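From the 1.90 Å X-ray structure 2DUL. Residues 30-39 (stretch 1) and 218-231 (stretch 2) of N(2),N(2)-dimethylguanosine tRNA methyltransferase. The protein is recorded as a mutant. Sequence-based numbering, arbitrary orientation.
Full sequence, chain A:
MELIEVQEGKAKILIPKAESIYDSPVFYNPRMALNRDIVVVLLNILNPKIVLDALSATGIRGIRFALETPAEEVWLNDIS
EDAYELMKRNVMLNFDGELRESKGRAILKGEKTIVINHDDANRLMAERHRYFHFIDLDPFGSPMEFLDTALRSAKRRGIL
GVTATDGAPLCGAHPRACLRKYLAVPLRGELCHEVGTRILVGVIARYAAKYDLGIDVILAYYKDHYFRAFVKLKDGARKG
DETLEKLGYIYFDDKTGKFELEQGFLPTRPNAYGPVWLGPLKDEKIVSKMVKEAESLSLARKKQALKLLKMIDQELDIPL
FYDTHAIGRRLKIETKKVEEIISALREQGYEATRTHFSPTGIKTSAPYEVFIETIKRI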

# COMPACT_ATOMS: atom_id res chain seq x y z
N PRO A 30 -15.24 0.44 -9.55
CA PRO A 30 -15.51 1.73 -8.90
C PRO A 30 -15.11 1.72 -7.43
O PRO A 30 -14.81 2.77 -6.85
CB PRO A 30 -17.01 1.92 -9.11
CG PRO A 30 -17.53 0.51 -9.18
CD PRO A 30 -16.49 -0.18 -10.03
N ARG A 31 -15.11 0.54 -6.82
CA ARG A 31 -14.75 0.43 -5.41
C ARG A 31 -13.28 0.83 -5.22
O ARG A 31 -12.86 1.15 -4.11
CB ARG A 31 -14.97 -1.01 -4.92
CG ARG A 31 -16.44 -1.45 -4.94
CD ARG A 31 -16.59 -2.91 -4.50
NE ARG A 31 -16.24 -3.10 -3.09
CZ ARG A 31 -17.05 -2.81 -2.08
NH1 ARG A 31 -18.25 -2.30 -2.30
NH2 ARG A 31 -16.65 -3.02 -0.83
N MET A 32 -12.51 0.82 -6.31
CA MET A 32 -11.10 1.18 -6.26
C MET A 32 -10.86 2.68 -6.43
O MET A 32 -9.72 3.13 -6.50
CB MET A 32 -10.31 0.42 -7.32
CG MET A 32 -10.15 -1.06 -7.02
SD MET A 32 -9.11 -1.36 -5.57
CE MET A 32 -7.66 -2.04 -6.36
N ALA A 33 -11.95 3.44 -6.50
CA ALA A 33 -11.85 4.89 -6.65
C ALA A 33 -11.21 5.48 -5.39
O ALA A 33 -10.49 6.48 -5.46
CB ALA A 33 -13.23 5.50 -6.87
N LEU A 34 -11.49 4.86 -4.24
CA LEU A 34 -10.93 5.31 -2.96
C LEU A 34 -9.42 5.15 -3.00
O LEU A 34 -8.67 6.05 -2.61
CB LEU A 34 -11.50 4.47 -1.81
CG LEU A 34 -10.83 4.65 -0.44
CD1 LEU A 34 -11.02 6.08 0.04
CD2 LEU A 34 -11.43 3.67 0.57
N ASN A 35 -8.97 3.98 -3.47
CA ASN A 35 -7.55 3.68 -3.58
C ASN A 35 -6.87 4.75 -4.44
O ASN A 35 -5.82 5.28 -4.07
CB ASN A 35 -7.37 2.29 -4.23
CG ASN A 35 -5.91 1.91 -4.43
OD1 ASN A 35 -5.19 2.55 -5.21
ND2 ASN A 35 -5.47 0.86 -3.74
N ARG A 36 -7.49 5.08 -5.57
CA ARG A 36 -6.93 6.10 -6.45
C ARG A 36 -6.96 7.49 -5.82
O ARG A 36 -6.05 8.30 -6.04
CB ARG A 36 -7.65 6.08 -7.81
CG ARG A 36 -7.33 4.83 -8.64
CD ARG A 36 -8.01 4.86 -10.00
NE ARG A 36 -9.41 4.46 -9.95
CZ ARG A 36 -9.85 3.20 -10.00
NH1 ARG A 36 -8.99 2.19 -10.11
NH2 ARG A 36 -11.15 2.95 -9.97
N ASP A 37 -7.98 7.77 -5.01
CA ASP A 37 -8.05 9.06 -4.33
C ASP A 37 -6.81 9.21 -3.45
O ASP A 37 -6.15 10.26 -3.44
CB ASP A 37 -9.27 9.17 -3.41
CG ASP A 37 -10.54 9.57 -4.15
OD1 ASP A 37 -10.46 10.21 -5.22
OD2 ASP A 37 -11.64 9.26 -3.62
N ILE A 38 -6.51 8.16 -2.69
CA ILE A 38 -5.37 8.16 -1.77
C ILE A 38 -4.07 8.48 -2.49
O ILE A 38 -3.30 9.35 -2.05
CB ILE A 38 -5.22 6.79 -1.05
CG1 ILE A 38 -6.52 6.44 -0.31
CG2 ILE A 38 -4.06 6.83 -0.05
CD1 ILE A 38 -6.94 7.48 0.71
N VAL A 39 -3.81 7.80 -3.60
CA VAL A 39 -2.58 8.06 -4.34
C VAL A 39 -2.57 9.48 -4.90
O VAL A 39 -1.54 10.16 -4.91
CB VAL A 39 -2.34 6.99 -5.46
CG1 VAL A 39 -3.50 6.97 -6.43
CG2 VAL A 39 -1.04 7.28 -6.18
N ILE A 218 6.34 5.39 3.41
CA ILE A 218 5.62 6.65 3.39
C ILE A 218 4.25 6.38 4.01
O ILE A 218 3.80 7.09 4.91
CB ILE A 218 5.42 7.15 1.95
CG1 ILE A 218 6.79 7.48 1.33
CG2 ILE A 218 4.51 8.37 1.94
CD1 ILE A 218 6.74 7.70 -0.17
N LEU A 219 3.60 5.32 3.53
CA LEU A 219 2.29 4.94 4.01
C LEU A 219 1.97 3.53 3.56
O LEU A 219 2.09 3.21 2.38
CB LEU A 219 1.22 5.89 3.47
CG LEU A 219 -0.24 5.47 3.67
CD1 LEU A 219 -0.56 5.42 5.16
CD2 LEU A 219 -1.16 6.44 2.95
N ALA A 220 1.58 2.68 4.51
CA ALA A 220 1.21 1.31 4.19
C ALA A 220 -0.03 1.02 5.02
O ALA A 220 -0.07 1.32 6.21
CB ALA A 220 2.33 0.35 4.54
N TYR A 221 -1.04 0.43 4.38
CA TYR A 221 -2.28 0.16 5.09
C TYR A 221 -3.07 -0.98 4.48
O TYR A 221 -2.74 -1.47 3.39
CB TYR A 221 -3.13 1.43 5.11
CG TYR A 221 -3.61 1.89 3.75
CD1 TYR A 221 -4.81 1.41 3.22
CD2 TYR A 221 -2.87 2.79 2.98
CE1 TYR A 221 -5.26 1.81 1.96
CE2 TYR A 221 -3.32 3.20 1.72
CZ TYR A 221 -4.52 2.71 1.22
OH TYR A 221 -4.97 3.10 -0.02
N TYR A 222 -4.10 -1.41 5.20
CA TYR A 222 -4.98 -2.47 4.75
C TYR A 222 -6.38 -1.87 4.60
O TYR A 222 -6.78 -1.04 5.41
CB TYR A 222 -5.04 -3.60 5.79
CG TYR A 222 -6.13 -4.60 5.51
CD1 TYR A 222 -5.95 -5.61 4.57
CD2 TYR A 222 -7.37 -4.50 6.15
CE1 TYR A 222 -6.98 -6.50 4.26
CE2 TYR A 222 -8.41 -5.38 5.84
CZ TYR A 222 -8.21 -6.37 4.90
OH TYR A 222 -9.23 -7.23 4.59
N LYS A 223 -7.10 -2.30 3.57
CA LYS A 223 -8.45 -1.79 3.35
C LYS A 223 -9.26 -2.72 2.46
O LYS A 223 -8.87 -3.00 1.32
CB LYS A 223 -8.42 -0.40 2.72
CG LYS A 223 -9.79 0.27 2.59
CD LYS A 223 -10.34 0.65 3.95
CE LYS A 223 -11.60 1.51 3.83
NZ LYS A 223 -12.76 0.74 3.30
N ASP A 224 -10.38 -3.19 2.99
CA ASP A 224 -11.30 -4.05 2.25
C ASP A 224 -10.61 -5.12 1.41
O ASP A 224 -10.75 -5.16 0.19
CB ASP A 224 -12.21 -3.21 1.36
CG ASP A 224 -13.47 -3.94 0.96
OD1 ASP A 224 -14.19 -3.45 0.06
OD2 ASP A 224 -13.75 -5.00 1.54
N HIS A 225 -9.85 -5.98 2.08
CA HIS A 225 -9.16 -7.09 1.44
C HIS A 225 -8.07 -6.78 0.43
O HIS A 225 -7.81 -7.57 -0.48
CB HIS A 225 -10.20 -8.02 0.82
CG HIS A 225 -11.18 -8.56 1.82
ND1 HIS A 225 -10.80 -9.27 2.93
CD2 HIS A 225 -12.53 -8.45 1.88
CE1 HIS A 225 -11.87 -9.58 3.65
NE2 HIS A 225 -12.93 -9.10 3.03
N TYR A 226 -7.43 -5.63 0.57
CA TYR A 226 -6.31 -5.30 -0.31
C TYR A 226 -5.24 -4.62 0.53
O TYR A 226 -5.55 -3.89 1.47
CB TYR A 226 -6.75 -4.46 -1.52
CG TYR A 226 -7.02 -2.99 -1.30
CD1 TYR A 226 -5.98 -2.09 -1.04
CD2 TYR A 226 -8.31 -2.47 -1.44
CE1 TYR A 226 -6.21 -0.72 -0.93
CE2 TYR A 226 -8.56 -1.10 -1.33
CZ TYR A 226 -7.50 -0.23 -1.08
OH TYR A 226 -7.73 1.13 -0.99
N PHE A 227 -3.99 -4.90 0.21
CA PHE A 227 -2.86 -4.34 0.94
C PHE A 227 -2.17 -3.31 0.07
O PHE A 227 -1.94 -3.54 -1.12
CB PHE A 227 -1.90 -5.47 1.32
CG PHE A 227 -2.56 -6.58 2.10
CD1 PHE A 227 -3.42 -7.48 1.46
CD2 PHE A 227 -2.34 -6.71 3.46
CE1 PHE A 227 -4.05 -8.49 2.18
CE2 PHE A 227 -2.97 -7.72 4.19
CZ PHE A 227 -3.83 -8.61 3.55
N ARG A 228 -1.83 -2.17 0.67
CA ARG A 228 -1.21 -1.06 -0.03
C ARG A 228 0.08 -0.61 0.65
O ARG A 228 0.14 -0.47 1.87
CB ARG A 228 -2.18 0.13 -0.04
CG ARG A 228 -2.66 0.60 -1.40
CD ARG A 228 -1.52 1.06 -2.29
NE ARG A 228 -1.99 2.00 -3.31
CZ ARG A 228 -1.40 2.20 -4.48
NH1 ARG A 228 -0.31 1.51 -4.80
NH2 ARG A 228 -1.89 3.09 -5.33
N ALA A 229 1.12 -0.36 -0.14
CA ALA A 229 2.38 0.09 0.41
C ALA A 229 3.05 1.15 -0.46
O ALA A 229 3.30 0.92 -1.65
CB ALA A 229 3.33 -1.09 0.60
N PHE A 230 3.31 2.31 0.13
CA PHE A 230 3.99 3.39 -0.56
C PHE A 230 5.35 3.53 0.10
O PHE A 230 5.43 3.79 1.31
CB PHE A 230 3.23 4.72 -0.41
CG PHE A 230 1.89 4.74 -1.11
CD1 PHE A 230 0.72 4.55 -0.39
CD2 PHE A 230 1.82 4.95 -2.48
CE1 PHE A 230 -0.52 4.57 -1.03
CE2 PHE A 230 0.58 4.98 -3.13
CZ PHE A 230 -0.59 4.78 -2.41
N VAL A 231 6.42 3.34 -0.67
CA VAL A 231 7.76 3.45 -0.11
C VAL A 231 8.64 4.41 -0.89
O VAL A 231 8.46 4.62 -2.09
CB VAL A 231 8.46 2.07 -0.04
CG1 VAL A 231 7.66 1.13 0.83
CG2 VAL A 231 8.63 1.49 -1.43
O HOH W 1 -4.05 3.83 -2.46

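A helix, residues 33-39, lies over a hairpin whose second strand runs nearly parallel to it, 12° between their directions, with about 11.4 Å between the axes. Side chains must fill that gap, and Asn-35, Tyr-226 and Ile-38 cover the most surface.

By CA position Asn-35 lies nearest Arg-228, their CA atoms 8.7 Å apart. Its CA-to-CB bond points sideways, but a t rotamer brings the amide nearer the hairpin. Asn-35 ND2 lies 3.3 Å from Tyr-226 CE1, oblique to the ring, while Asn-35 OD1 comes 3.3 Å from Arg-228 NH2. A short polar side chain suits this spot because its neighbours mix aromatic carbon with buried charge. The backbone is used as well: one water donates to Asn-35 O (2.8 Å), accepts from Arg-228 NE (2.9 Å) and bonds to Tyr-221 OH (2.7 Å), so buried polar atoms from both stretches share a single bridge.

Tyr-226, pointing toward the helix, offers a broad ring that reaches back to Met-32 as well. The m, m turn of Met-32 brings SD within 4.3 Å of Tyr-226 CE2, a flexible thioether meeting the ring obliquely.

One helical turn beyond Leu-34, Ile-38 supplies the apolar counterpart. From Ile-38 CG2, Leu-219 CD2 is 4.2 Å away, Tyr-221 CE2 4.1 Å and Phe-230 CE1 4.3 Å; a beta-branched side chain thus touches both strands. Val-39 extends the packing, its CG2 4.1 Å from Phe-230 CE2.

Toward the exposed end, Leu-34 CD2 packs 3.9 Å from Lys-223 CE, using the lysine's aliphatic length. Beyond it, Arg-31 NH2 donates to Asp-224 OD1 at 2.7 Å, a salt bridge made near the guanidinium plane. The rule is graded: exposed charge at one end, water-bridged polar groups midway, mostly hydrocarbon at the other, with the Arg-228 guanidinium beside Val-39.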